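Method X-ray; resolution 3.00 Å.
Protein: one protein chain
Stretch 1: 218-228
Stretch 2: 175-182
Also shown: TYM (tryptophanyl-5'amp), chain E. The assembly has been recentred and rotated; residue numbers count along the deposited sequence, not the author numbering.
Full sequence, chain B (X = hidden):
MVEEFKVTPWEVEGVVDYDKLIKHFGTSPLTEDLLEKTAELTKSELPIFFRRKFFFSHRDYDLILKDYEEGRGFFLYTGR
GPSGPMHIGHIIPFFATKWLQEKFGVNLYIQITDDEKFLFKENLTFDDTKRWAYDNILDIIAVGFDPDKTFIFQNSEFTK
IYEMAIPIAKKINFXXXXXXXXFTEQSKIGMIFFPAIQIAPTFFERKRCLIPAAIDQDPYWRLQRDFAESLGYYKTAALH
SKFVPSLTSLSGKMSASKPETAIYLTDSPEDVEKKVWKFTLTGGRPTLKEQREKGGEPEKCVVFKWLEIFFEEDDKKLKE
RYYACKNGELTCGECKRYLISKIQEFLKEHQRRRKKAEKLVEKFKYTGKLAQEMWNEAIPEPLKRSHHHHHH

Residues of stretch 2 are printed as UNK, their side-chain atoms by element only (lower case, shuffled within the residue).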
# COMPACT_ATOMS: atom_id res chain seq x y z
N ASP B 218 -0.26 -12.76 16.79
CA ASP B 218 1.15 -12.65 17.18
C ASP B 218 2.19 -12.71 16.04
O ASP B 218 3.19 -11.98 16.10
CB ASP B 218 1.49 -13.68 18.26
CG ASP B 218 2.87 -13.48 18.84
OD1 ASP B 218 3.09 -12.44 19.51
OD2 ASP B 218 3.74 -14.35 18.62
N PRO B 219 1.99 -13.57 15.02
CA PRO B 219 2.93 -13.61 13.89
C PRO B 219 3.39 -12.25 13.36
O PRO B 219 4.56 -12.09 13.03
CB PRO B 219 2.14 -14.37 12.82
CG PRO B 219 1.33 -15.32 13.60
CD PRO B 219 0.92 -14.58 14.85
N TYR B 220 2.47 -11.28 13.30
CA TYR B 220 2.81 -9.92 12.86
C TYR B 220 3.82 -9.25 13.78
O TYR B 220 4.72 -8.55 13.32
CB TYR B 220 1.56 -9.03 12.83
CG TYR B 220 0.51 -9.43 11.82
CD1 TYR B 220 -0.65 -10.08 12.22
CD2 TYR B 220 0.67 -9.14 10.46
CE1 TYR B 220 -1.63 -10.43 11.30
CE2 TYR B 220 -0.29 -9.49 9.53
CZ TYR B 220 -1.44 -10.14 9.96
OH TYR B 220 -2.41 -10.49 9.05
N TRP B 221 3.66 -9.47 15.08
CA TRP B 221 4.44 -8.74 16.08
C TRP B 221 5.86 -9.25 16.19
O TRP B 221 6.79 -8.45 16.32
CB TRP B 221 3.74 -8.75 17.45
CG TRP B 221 2.24 -8.56 17.39
CD1 TRP B 221 1.30 -9.23 18.11
CD2 TRP B 221 1.51 -7.64 16.54
NE1 TRP B 221 0.04 -8.79 17.79
CE2 TRP B 221 0.14 -7.82 16.82
CE3 TRP B 221 1.89 -6.70 15.58
CZ2 TRP B 221 -0.86 -7.09 16.18
CZ3 TRP B 221 0.89 -5.97 14.94
CH2 TRP B 221 -0.46 -6.16 15.24
N ARG B 222 6.05 -10.57 16.12
CA ARG B 222 7.40 -11.14 16.16
C ARG B 222 8.20 -10.78 14.90
O ARG B 222 9.43 -10.77 14.93
CB ARG B 222 7.37 -12.65 16.41
CG ARG B 222 6.91 -13.50 15.24
CD ARG B 222 6.78 -14.97 15.64
NE ARG B 222 8.06 -15.57 16.03
CZ ARG B 222 8.26 -16.87 16.22
NH1 ARG B 222 7.27 -17.74 16.06
NH2 ARG B 222 9.46 -17.31 16.58
N LEU B 223 7.49 -10.49 13.81
CA LEU B 223 8.13 -10.02 12.58
C LEU B 223 8.47 -8.54 12.69
O LEU B 223 9.47 -8.08 12.12
CB LEU B 223 7.24 -10.27 11.37
CG LEU B 223 7.84 -10.94 10.13
CD1 LEU B 223 6.87 -10.87 8.98
CD2 LEU B 223 9.18 -10.34 9.71
N GLN B 224 7.64 -7.78 13.41
CA GLN B 224 7.90 -6.37 13.68
C GLN B 224 9.17 -6.22 14.51
O GLN B 224 9.96 -5.30 14.29
CB GLN B 224 6.72 -5.74 14.43
CG GLN B 224 6.81 -4.22 14.65
CD GLN B 224 7.50 -3.81 15.95
OE1 GLN B 224 8.07 -4.64 16.66
NE2 GLN B 224 7.44 -2.52 16.26
N ARG B 225 9.36 -7.13 15.45
CA ARG B 225 10.46 -7.07 16.41
C ARG B 225 11.80 -7.41 15.76
O ARG B 225 12.86 -7.03 16.28
CB ARG B 225 10.17 -7.97 17.61
CG ARG B 225 8.83 -7.66 18.25
CD ARG B 225 8.50 -8.58 19.39
NE ARG B 225 8.97 -8.03 20.66
CZ ARG B 225 10.01 -8.50 21.34
NH1 ARG B 225 10.70 -9.54 20.89
NH2 ARG B 225 10.36 -7.93 22.48
N ASP B 226 11.75 -8.11 14.63
CA ASP B 226 12.94 -8.44 13.86
C ASP B 226 13.59 -7.22 13.22
O ASP B 226 14.81 -7.21 12.99
CB ASP B 226 12.61 -9.47 12.77
CG ASP B 226 12.33 -10.85 13.33
OD1 ASP B 226 12.65 -11.10 14.52
OD2 ASP B 226 11.80 -11.70 12.58
N PHE B 227 12.80 -6.19 12.94
CA PHE B 227 13.29 -5.03 12.21
C PHE B 227 13.03 -3.69 12.89
O PHE B 227 13.43 -2.64 12.37
CB PHE B 227 12.72 -5.01 10.79
CG PHE B 227 13.01 -6.25 10.00
CD1 PHE B 227 12.00 -7.16 9.70
CD2 PHE B 227 14.31 -6.52 9.56
CE1 PHE B 227 12.27 -8.31 8.97
CE2 PHE B 227 14.59 -7.67 8.83
CZ PHE B 227 13.57 -8.57 8.54
N ALA B 228 12.38 -3.72 14.05
CA ALA B 228 11.99 -2.50 14.76
C ALA B 228 13.15 -1.53 15.02
O ALA B 228 13.05 -0.34 14.73
CB ALA B 228 11.29 -2.85 16.06
N UNK B 175 10.57 -14.56 1.26
CA UNK B 175 10.81 -15.85 1.91
C UNK B 175 10.30 -15.84 3.35
O UNK B 175 9.72 -16.83 3.81
c UNK B 175 12.31 -16.19 1.88
o UNK B 175 12.56 -17.43 2.51
N UNK B 176 10.51 -14.72 4.04
CA UNK B 176 10.02 -14.52 5.40
C UNK B 176 8.50 -14.54 5.48
O UNK B 176 7.93 -15.13 6.40
c UNK B 176 11.90 -13.29 6.61
s UNK B 176 12.41 -11.74 7.36
c UNK B 176 10.54 -13.19 5.97
c UNK B 176 13.30 -10.97 6.01
N UNK B 177 7.85 -13.88 4.52
CA UNK B 177 6.40 -13.78 4.48
C UNK B 177 5.73 -15.16 4.41
O UNK B 177 4.79 -15.43 5.17
c UNK B 177 5.96 -12.91 3.31
N UNK B 178 6.22 -16.02 3.52
CA UNK B 178 5.71 -17.38 3.37
C UNK B 178 5.92 -18.22 4.62
O UNK B 178 5.06 -19.01 5.00
c UNK B 178 6.45 -18.58 -0.25
n UNK B 178 6.16 -19.48 -2.55
c UNK B 178 5.49 -18.83 -1.40
c UNK B 178 5.81 -17.73 0.83
c UNK B 178 6.39 -18.08 2.18
N UNK B 179 7.07 -18.04 5.26
CA UNK B 179 7.43 -18.82 6.43
C UNK B 179 6.57 -18.46 7.65
O UNK B 179 6.14 -19.35 8.39
c UNK B 179 8.90 -18.63 6.74
N UNK B 180 6.30 -17.17 7.83
CA UNK B 180 5.55 -16.69 8.99
C UNK B 180 4.03 -16.84 8.79
O UNK B 180 3.34 -17.30 9.70
c UNK B 180 5.12 -14.74 10.56
c UNK B 180 5.91 -15.22 9.35
c UNK B 180 7.40 -15.10 9.62
N UNK B 181 3.53 -16.46 7.61
CA UNK B 181 2.09 -16.38 7.37
C UNK B 181 1.51 -17.49 6.48
O UNK B 181 0.30 -17.58 6.30
c UNK B 181 1.72 -15.00 6.80
c UNK B 181 3.27 -13.11 7.35
c UNK B 181 3.68 -12.06 8.15
c UNK B 181 2.95 -11.73 9.29
c UNK B 181 1.42 -13.52 8.81
c UNK B 181 1.81 -12.46 9.61
c UNK B 181 2.14 -13.86 7.67
N UNK B 182 2.39 -18.32 5.92
CA UNK B 182 1.97 -19.46 5.11
C UNK B 182 1.42 -19.10 3.74
O UNK B 182 0.57 -19.81 3.21
P TYM E . -10.04 -9.95 13.88
O1P TYM E . -10.93 -8.92 13.29
O2P TYM E . -10.10 -11.34 13.38
O5' TYM E . -10.28 -10.01 15.47
C5' TYM E . -10.23 -8.80 16.24
C4' TYM E . -9.70 -9.06 17.65
O4' TYM E . -10.44 -10.16 18.25
C1' TYM E . -9.49 -11.18 18.68
N9 TYM E . -10.24 -12.47 18.56
C4 TYM E . -10.66 -13.22 19.57
N3 TYM E . -10.55 -13.12 20.91
C2 TYM E . -11.07 -14.04 21.72
N1 TYM E . -11.71 -15.09 21.23
C6 TYM E . -11.86 -15.26 19.90
N6 TYM E . -12.51 -16.32 19.44
C5 TYM E . -11.33 -14.31 19.04
N7 TYM E . -11.30 -14.18 17.71
C8 TYM E . -10.64 -13.05 17.43
C2' TYM E . -8.28 -11.00 17.76
O2' TYM E . -7.10 -11.44 18.41
C3' TYM E . -8.23 -9.48 17.61
O3' TYM E . -7.57 -8.90 18.75
NH3 TYM E . -6.15 -8.62 11.12
CA TYM E . -6.80 -8.36 12.41
CB TYM E . -7.10 -6.86 12.54
CG TYM E . -5.95 -6.10 13.26
CD2 TYM E . -5.51 -6.25 14.57
CE2 TYM E . -4.46 -5.34 14.78
CE3 TYM E . -5.92 -7.09 15.61
CD1 TYM E . -5.18 -5.12 12.73
NE1 TYM E . -4.25 -4.65 13.67
CZ2 TYM E . -3.83 -5.28 16.02
CZ3 TYM E . -5.28 -7.02 16.85
CH2 TYM E . -4.24 -6.12 17.06
C TYM E . -8.11 -9.14 12.50
O TYM E . -8.72 -9.46 11.48
OPP TYM E . -8.51 -9.43 13.79

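Position 175 has two side-chain atoms, one carbon followed by one oxygen. They lie beyond reach of stretch 1. A single carbon ending in oxygen is serine, S175. Its backbone O accepts a hydrogen bond from the N of position 179, one turn on.

Position 176 carries three carbons and one sulfur in an unbranched chain, with the sulfur between the second and the last carbon. The chain reaches F227 and L223. That order is methionine, M176. Its CA-to-CB bond points toward stretch 1. Its CE lies 3.5 Å from F227 CZ, at the edge of that ring and near its plane. Its SD is 4.8 Å from the centroid of the F227 ring, also at the edge, and 4.2 Å from L223 CD2.

Position 177 shows a single side-chain carbon. It points sideways and makes no contact with stretch 1. One carbon alone is alanine, A177.

Position 178 has four carbons in a row ending in nitrogen, all out of reach of stretch 1. This is lysine, K178. Its NZ is hydrogen-bonded elsewhere in the structure.

Position 179 again has one carbon, and it does not reach stretch 1. It is alanine, A179, on an exposed part of the helix.

Position 180 has three carbons: one bonded to CA and carrying the other two. The branch faces P219 and L223, and the CA-to-CB bond points toward stretch 1. Branching at the first carbon, with carbon alone, gives valine, V180. Its CG1 is 3.7 Å from P219 O and 3.8 Å from P219 CB. Its CG2 lies 4.2 Å from L223 CG. The two helices also come nearest in backbone here, with the CA atoms of P219 and V180 6.4 Å apart.

Position 181 has one carbon leading to a ring of six carbons, with no oxygen attached. The ring touches P219, Y220 and L223. That is phenylalanine, F181. Its CA-to-CB bond points sideways, but the ring swings nearer to stretch 1. CE2 is 3.7 Å from P219 CB and 3.6 Å from Y220 CD2, and it sits over one face of the Y220 ring. CE1 is 3.5 Å from L223 CD1. The Y220 and F181 rings meet obliquely, with centroids 4.9 Å apart and planes at 43°.

Position 182 has no side-chain atoms, so it is glycine, G182. It is the first residue after the helix to leave helical phi/psi. Its phi is positive, 72°, which by itself favours glycine. Its N makes a weak hydrogen bond to K178 O.

The two helices run in roughly opposite directions, at 143°, and their axes approach to 10.4 Å. No hydrogen bond crosses between them. The contact is packing of apolar groups, burying 371 Å² in all. M176 and V180 are one turn apart, so both face stretch 1. F181 has the largest covered area of any residue here. L223 touches all three and ties the patch together. W221 is turned elsewhere: its CZ2 is 3.5 Å from CZ2 of the ligand TYM.

Stretch 2, residues 175-182: SMAKAVFG
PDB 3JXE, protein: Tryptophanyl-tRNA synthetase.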